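PDB 7AGM: N-acetylmuramoyl-L-alanine amidase from Mycolicibacterium smegmatis, which hydrolyses, with the help of a zinc ion, the amide bond between N-acetylmuramic acid and L-alanine of the stem peptide in peptidoglycan. Local coordinates for residues 120-125 against 134-139; 98-103 against 174-179. One frame throughout, in Å; residues are numbered along the deposited sequence.

Contact 1 (120-125 against 134-139); sequences VLYSSP and PSVQFA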
# COMPACT_ATOMS: atom_id res chain seq x y z
N VAL A 120 1.35 8.68 1.81
CA VAL A 120 1.68 7.49 2.59
C VAL A 120 0.87 7.55 3.87
O VAL A 120 1.03 8.49 4.67
CB VAL A 120 3.18 7.37 2.89
CG1 VAL A 120 3.47 6.10 3.71
CG2 VAL A 120 3.99 7.37 1.59
N LEU A 121 -0.00 6.56 4.07
CA LEU A 121 -0.88 6.49 5.22
C LEU A 121 -0.27 5.60 6.30
O LEU A 121 0.35 4.58 6.00
CB LEU A 121 -2.25 5.91 4.85
CG LEU A 121 -3.20 6.72 3.95
CD1 LEU A 121 -2.65 6.97 2.54
CD2 LEU A 121 -4.54 6.01 3.89
N TYR A 122 -0.47 5.99 7.55
CA TYR A 122 -0.04 5.17 8.67
C TYR A 122 -1.03 5.33 9.82
O TYR A 122 -1.69 6.36 9.95
CB TYR A 122 1.39 5.51 9.11
CG TYR A 122 1.59 6.94 9.55
CD1 TYR A 122 1.80 7.96 8.63
CD2 TYR A 122 1.59 7.28 10.91
CE1 TYR A 122 1.99 9.28 9.05
CE2 TYR A 122 1.78 8.58 11.34
CZ TYR A 122 1.98 9.57 10.41
OH TYR A 122 2.17 10.86 10.87
N SER A 123 -1.13 4.29 10.64
CA SER A 123 -2.10 4.28 11.73
C SER A 123 -1.79 5.35 12.75
O SER A 123 -0.68 5.42 13.30
CB SER A 123 -2.11 2.91 12.41
OG SER A 123 -3.10 2.90 13.43
N SER A 124 -2.78 6.18 13.04
CA SER A 124 -2.66 7.22 14.05
C SER A 124 -4.05 7.58 14.54
O SER A 124 -4.96 7.77 13.72
CB SER A 124 -1.95 8.44 13.48
OG SER A 124 -1.80 9.44 14.47
N PRO A 125 -4.28 7.69 15.86
CA PRO A 125 -3.34 7.42 16.95
C PRO A 125 -2.92 5.95 17.00
O PRO A 125 -3.70 5.07 16.63
CB PRO A 125 -4.15 7.75 18.21
CG PRO A 125 -5.25 8.63 17.75
CD PRO A 125 -5.57 8.17 16.37
N PRO A 134 8.16 2.22 14.88
CA PRO A 134 8.69 1.78 13.57
C PRO A 134 7.81 2.13 12.38
O PRO A 134 8.34 2.50 11.32
CB PRO A 134 8.86 0.27 13.75
CG PRO A 134 9.07 0.10 15.24
CD PRO A 134 8.21 1.15 15.89
N SER A 135 6.48 2.05 12.50
CA SER A 135 5.64 2.36 11.35
C SER A 135 5.70 3.84 10.99
O SER A 135 5.60 4.19 9.80
CB SER A 135 4.19 1.94 11.59
OG SER A 135 4.08 0.54 11.56
N VAL A 136 5.85 4.73 11.98
CA VAL A 136 6.03 6.15 11.69
C VAL A 136 7.35 6.37 10.97
O VAL A 136 7.42 7.12 9.99
CB VAL A 136 5.92 6.98 12.99
CG1 VAL A 136 6.22 8.46 12.72
CG2 VAL A 136 4.52 6.82 13.60
N GLN A 137 8.43 5.72 11.44
CA GLN A 137 9.70 5.81 10.74
C GLN A 137 9.59 5.26 9.32
O GLN A 137 10.13 5.85 8.37
CB GLN A 137 10.78 5.08 11.52
CG GLN A 137 11.04 5.70 12.90
CD GLN A 137 11.84 4.79 13.82
OE1 GLN A 137 12.24 3.69 13.44
NE2 GLN A 137 12.07 5.26 15.04
N PHE A 138 8.90 4.13 9.15
CA PHE A 138 8.70 3.55 7.83
C PHE A 138 7.96 4.54 6.92
O PHE A 138 8.36 4.74 5.77
CB PHE A 138 7.89 2.27 8.00
CG PHE A 138 7.85 1.36 6.78
CD1 PHE A 138 8.62 1.60 5.64
CD2 PHE A 138 7.00 0.26 6.79
CE1 PHE A 138 8.56 0.73 4.53
CE2 PHE A 138 6.92 -0.60 5.69
CZ PHE A 138 7.71 -0.36 4.56
N ALA A 139 6.90 5.17 7.44
CA ALA A 139 6.16 6.14 6.62
C ALA A 139 7.08 7.25 6.12
O ALA A 139 7.02 7.63 4.95
CB ALA A 139 4.98 6.71 7.41

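Contact 2 (98-103 against 174-179); sequences LRPHAI and AQFPSV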
# COMPACT_ATOMS: atom_id res chain seq x y z
N LEU A 98 2.37 -13.75 9.59
CA LEU A 98 3.71 -13.88 9.07
C LEU A 98 4.75 -13.20 9.95
O LEU A 98 5.95 -13.42 9.74
CB LEU A 98 3.75 -13.32 7.65
CG LEU A 98 4.97 -13.55 6.78
CD1 LEU A 98 5.28 -15.05 6.68
CD2 LEU A 98 4.72 -12.96 5.40
N ARG A 99 4.33 -12.41 10.94
CA ARG A 99 5.21 -11.63 11.81
C ARG A 99 6.31 -10.96 10.97
O ARG A 99 7.50 -11.16 11.23
CB ARG A 99 5.81 -12.49 12.92
CG ARG A 99 4.80 -13.41 13.61
CD ARG A 99 5.42 -14.13 14.79
NE ARG A 99 5.73 -13.16 15.83
CZ ARG A 99 4.94 -12.86 16.85
NH1 ARG A 99 3.77 -13.48 17.00
NH2 ARG A 99 5.31 -11.94 17.72
N PRO A 100 5.94 -10.19 9.95
CA PRO A 100 6.93 -9.68 9.01
C PRO A 100 7.72 -8.51 9.58
O PRO A 100 7.35 -7.90 10.59
CB PRO A 100 6.07 -9.20 7.84
CG PRO A 100 4.80 -8.77 8.49
CD PRO A 100 4.59 -9.69 9.65
N HIS A 101 8.81 -8.18 8.89
CA HIS A 101 9.56 -6.98 9.21
C HIS A 101 8.94 -5.72 8.61
O HIS A 101 9.20 -4.62 9.11
CB HIS A 101 11.01 -7.14 8.75
CG HIS A 101 11.70 -8.29 9.39
ND1 HIS A 101 11.80 -9.53 8.79
CD2 HIS A 101 12.26 -8.41 10.61
CE1 HIS A 101 12.43 -10.35 9.61
NE2 HIS A 101 12.72 -9.70 10.72
N ALA A 102 8.17 -5.85 7.54
CA ALA A 102 7.51 -4.71 6.93
C ALA A 102 6.28 -5.19 6.19
O ALA A 102 6.28 -6.28 5.60
CB ALA A 102 8.44 -3.99 5.94
N ILE A 103 5.24 -4.37 6.22
CA ILE A 103 4.00 -4.60 5.47
C ILE A 103 3.75 -3.37 4.61
O ILE A 103 3.80 -2.24 5.10
CB ILE A 103 2.82 -4.81 6.43
CG1 ILE A 103 3.10 -5.99 7.38
CG2 ILE A 103 1.52 -4.96 5.66
CD1 ILE A 103 2.20 -5.99 8.65
N ALA A 174 -2.69 -3.96 12.16
CA ALA A 174 -1.33 -4.47 12.03
C ALA A 174 -0.60 -4.42 13.36
O ALA A 174 -0.68 -3.44 14.10
CB ALA A 174 -0.55 -3.66 10.99
N GLN A 175 0.17 -5.48 13.63
CA GLN A 175 0.99 -5.59 14.83
C GLN A 175 2.48 -5.56 14.51
O GLN A 175 3.30 -5.81 15.41
CB GLN A 175 0.60 -6.84 15.62
CG GLN A 175 -0.89 -6.88 16.00
CD GLN A 175 -1.29 -8.17 16.67
OE1 GLN A 175 -0.44 -8.99 17.02
NE2 GLN A 175 -2.58 -8.36 16.87
N PHE A 176 2.83 -5.26 13.27
CA PHE A 176 4.18 -5.19 12.74
C PHE A 176 4.24 -3.97 11.85
O PHE A 176 3.20 -3.41 11.50
CB PHE A 176 4.49 -6.49 11.97
CG PHE A 176 4.36 -7.70 12.85
CD1 PHE A 176 3.14 -8.34 13.00
CD2 PHE A 176 5.43 -8.11 13.61
CE1 PHE A 176 3.01 -9.40 13.88
CE2 PHE A 176 5.30 -9.17 14.50
CZ PHE A 176 4.10 -9.82 14.63
N PRO A 177 5.43 -3.48 11.51
CA PRO A 177 5.53 -2.20 10.80
C PRO A 177 4.75 -2.23 9.49
O PRO A 177 4.87 -3.19 8.71
CB PRO A 177 7.03 -2.04 10.56
CG PRO A 177 7.66 -2.81 11.67
CD PRO A 177 6.76 -4.00 11.87
N SER A 178 3.95 -1.19 9.25
CA SER A 178 2.98 -1.24 8.16
C SER A 178 2.64 0.16 7.67
O SER A 178 2.40 1.07 8.48
CB SER A 178 1.71 -1.95 8.62
OG SER A 178 0.78 -2.12 7.56
N VAL A 179 2.66 0.34 6.35
CA VAL A 179 2.25 1.60 5.72
C VAL A 179 1.40 1.26 4.51
O VAL A 179 1.45 0.15 3.98
CB VAL A 179 3.45 2.50 5.30
CG1 VAL A 179 4.30 2.90 6.54
CG2 VAL A 179 4.28 1.83 4.21

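Contact 1 (120-125 against 134-139)
Val-120 meets Ala-139 where the backbones of strand 120-123 and helix 134-139 come nearest, the two CA atoms 6.2 Å apart. Branch CG1 of Val-120, anti to the backbone N (chi1 -180°), reaches the helix and lies 4.0 Å from CB of Ala-139 and equally near its CA. Leu-121 points away from the helix; its side chain packs on Leu-171 of helix 169-173, on the other face of the sheet. Tyr-122 turns back toward the helix, and it and Ala-139 bring the largest shares of buried surface. Its CG sits between the backbone N and the carbonyl carbon (chi1 60°). Two methyls approach the ring obliquely from the same side of its plane: CB of Ala-139 is 3.6 Å from ring atom CD1, while CG2 of Val-136 lies near CD2 and CE2, 4.0 Å from CE2. Ser-123 ends the strand with its OG hydrogen-bonded to Gln-131. On the helix side Ser-135 faces the strand, but its OG bonds to the backbone N of Ser-178. The axes of strand and helix run antiparallel (174°) and 8.5 Å apart, with the short helix 129-132 between them in the chain. Methyl groups and an aromatic ring make up the interface, so its cohesion comes from van der Waals contact and the burial of apolar surface, while polar groups such as Ser-135 OG find their partners elsewhere.

Contact 2 (98-103 against 174-179)
Ile-103 and Ser-178 form a parallel beta bridge, with CA atoms 4.4 Å apart, at the tightly packed end of the contact. Both backbone polar atoms of Ile-103 bond to the same segment: its N donates to Pro-177 O at 2.8 Å, somewhat bent (132° at the hydrogen), and its O accepts from Val-179 N at 3.1 Å, a straighter bond (162°). The side chains of the bridged pair share one sheet face, where CG2 of Ile-103 lies 3.5 Å from OG of Ser-178. CD1 of Ile-103 extends toward CB of Ala-174 and CB of Phe-176. Before the strands begin, the segments are held by side-chain packing instead. Phe-176, with CG anti to its carbonyl carbon, turns one ring face to the backbone of Arg-99 and Pro-100. CA of Arg-99 stands over the ring centre, 3.6 Å from the centroid, in a CH-pi contact, and CD of Pro-100 makes a second, off-centre one. Toward solvent the exposed Arg-99, in one of its two conformers, bends at chi3 around the tip of the ring, its guanidinium nearly perpendicular to the aromatic plane (81°) and one face near Phe-176 CZ; this is no stacked cation-pi pair. Strands 102-109 and 178-185, entering side by side, are neighbours in the parallel part of the mixed sheet of an Amidase_3 zinc amidase, and 102-109 carries the zinc ligand His-107 farther along.

How the contacts relate
From the N terminus, segment 98-103 begins where helix 88-98 ends and leads into strand 102-109. The chain then passes through strand 119-123 into helix 134-148, where contact 1 closes a short loop, before helix 169-173 leads to 174-179 and contact 2 closes the long one. Contact 1 is therefore wholly enclosed by contact 2 along the chain, and the two do not cross. Contact 2 joins neighbouring parallel strands; contact 1 lays a helix against strand 119-123, the antiparallel neighbour of 178-185. They meet directly: besides the hydroxyl bond of Ser-135, Phe-138 and Ala-139 pack on Ile-103 and Val-179, tying helix 134-148 across three strands.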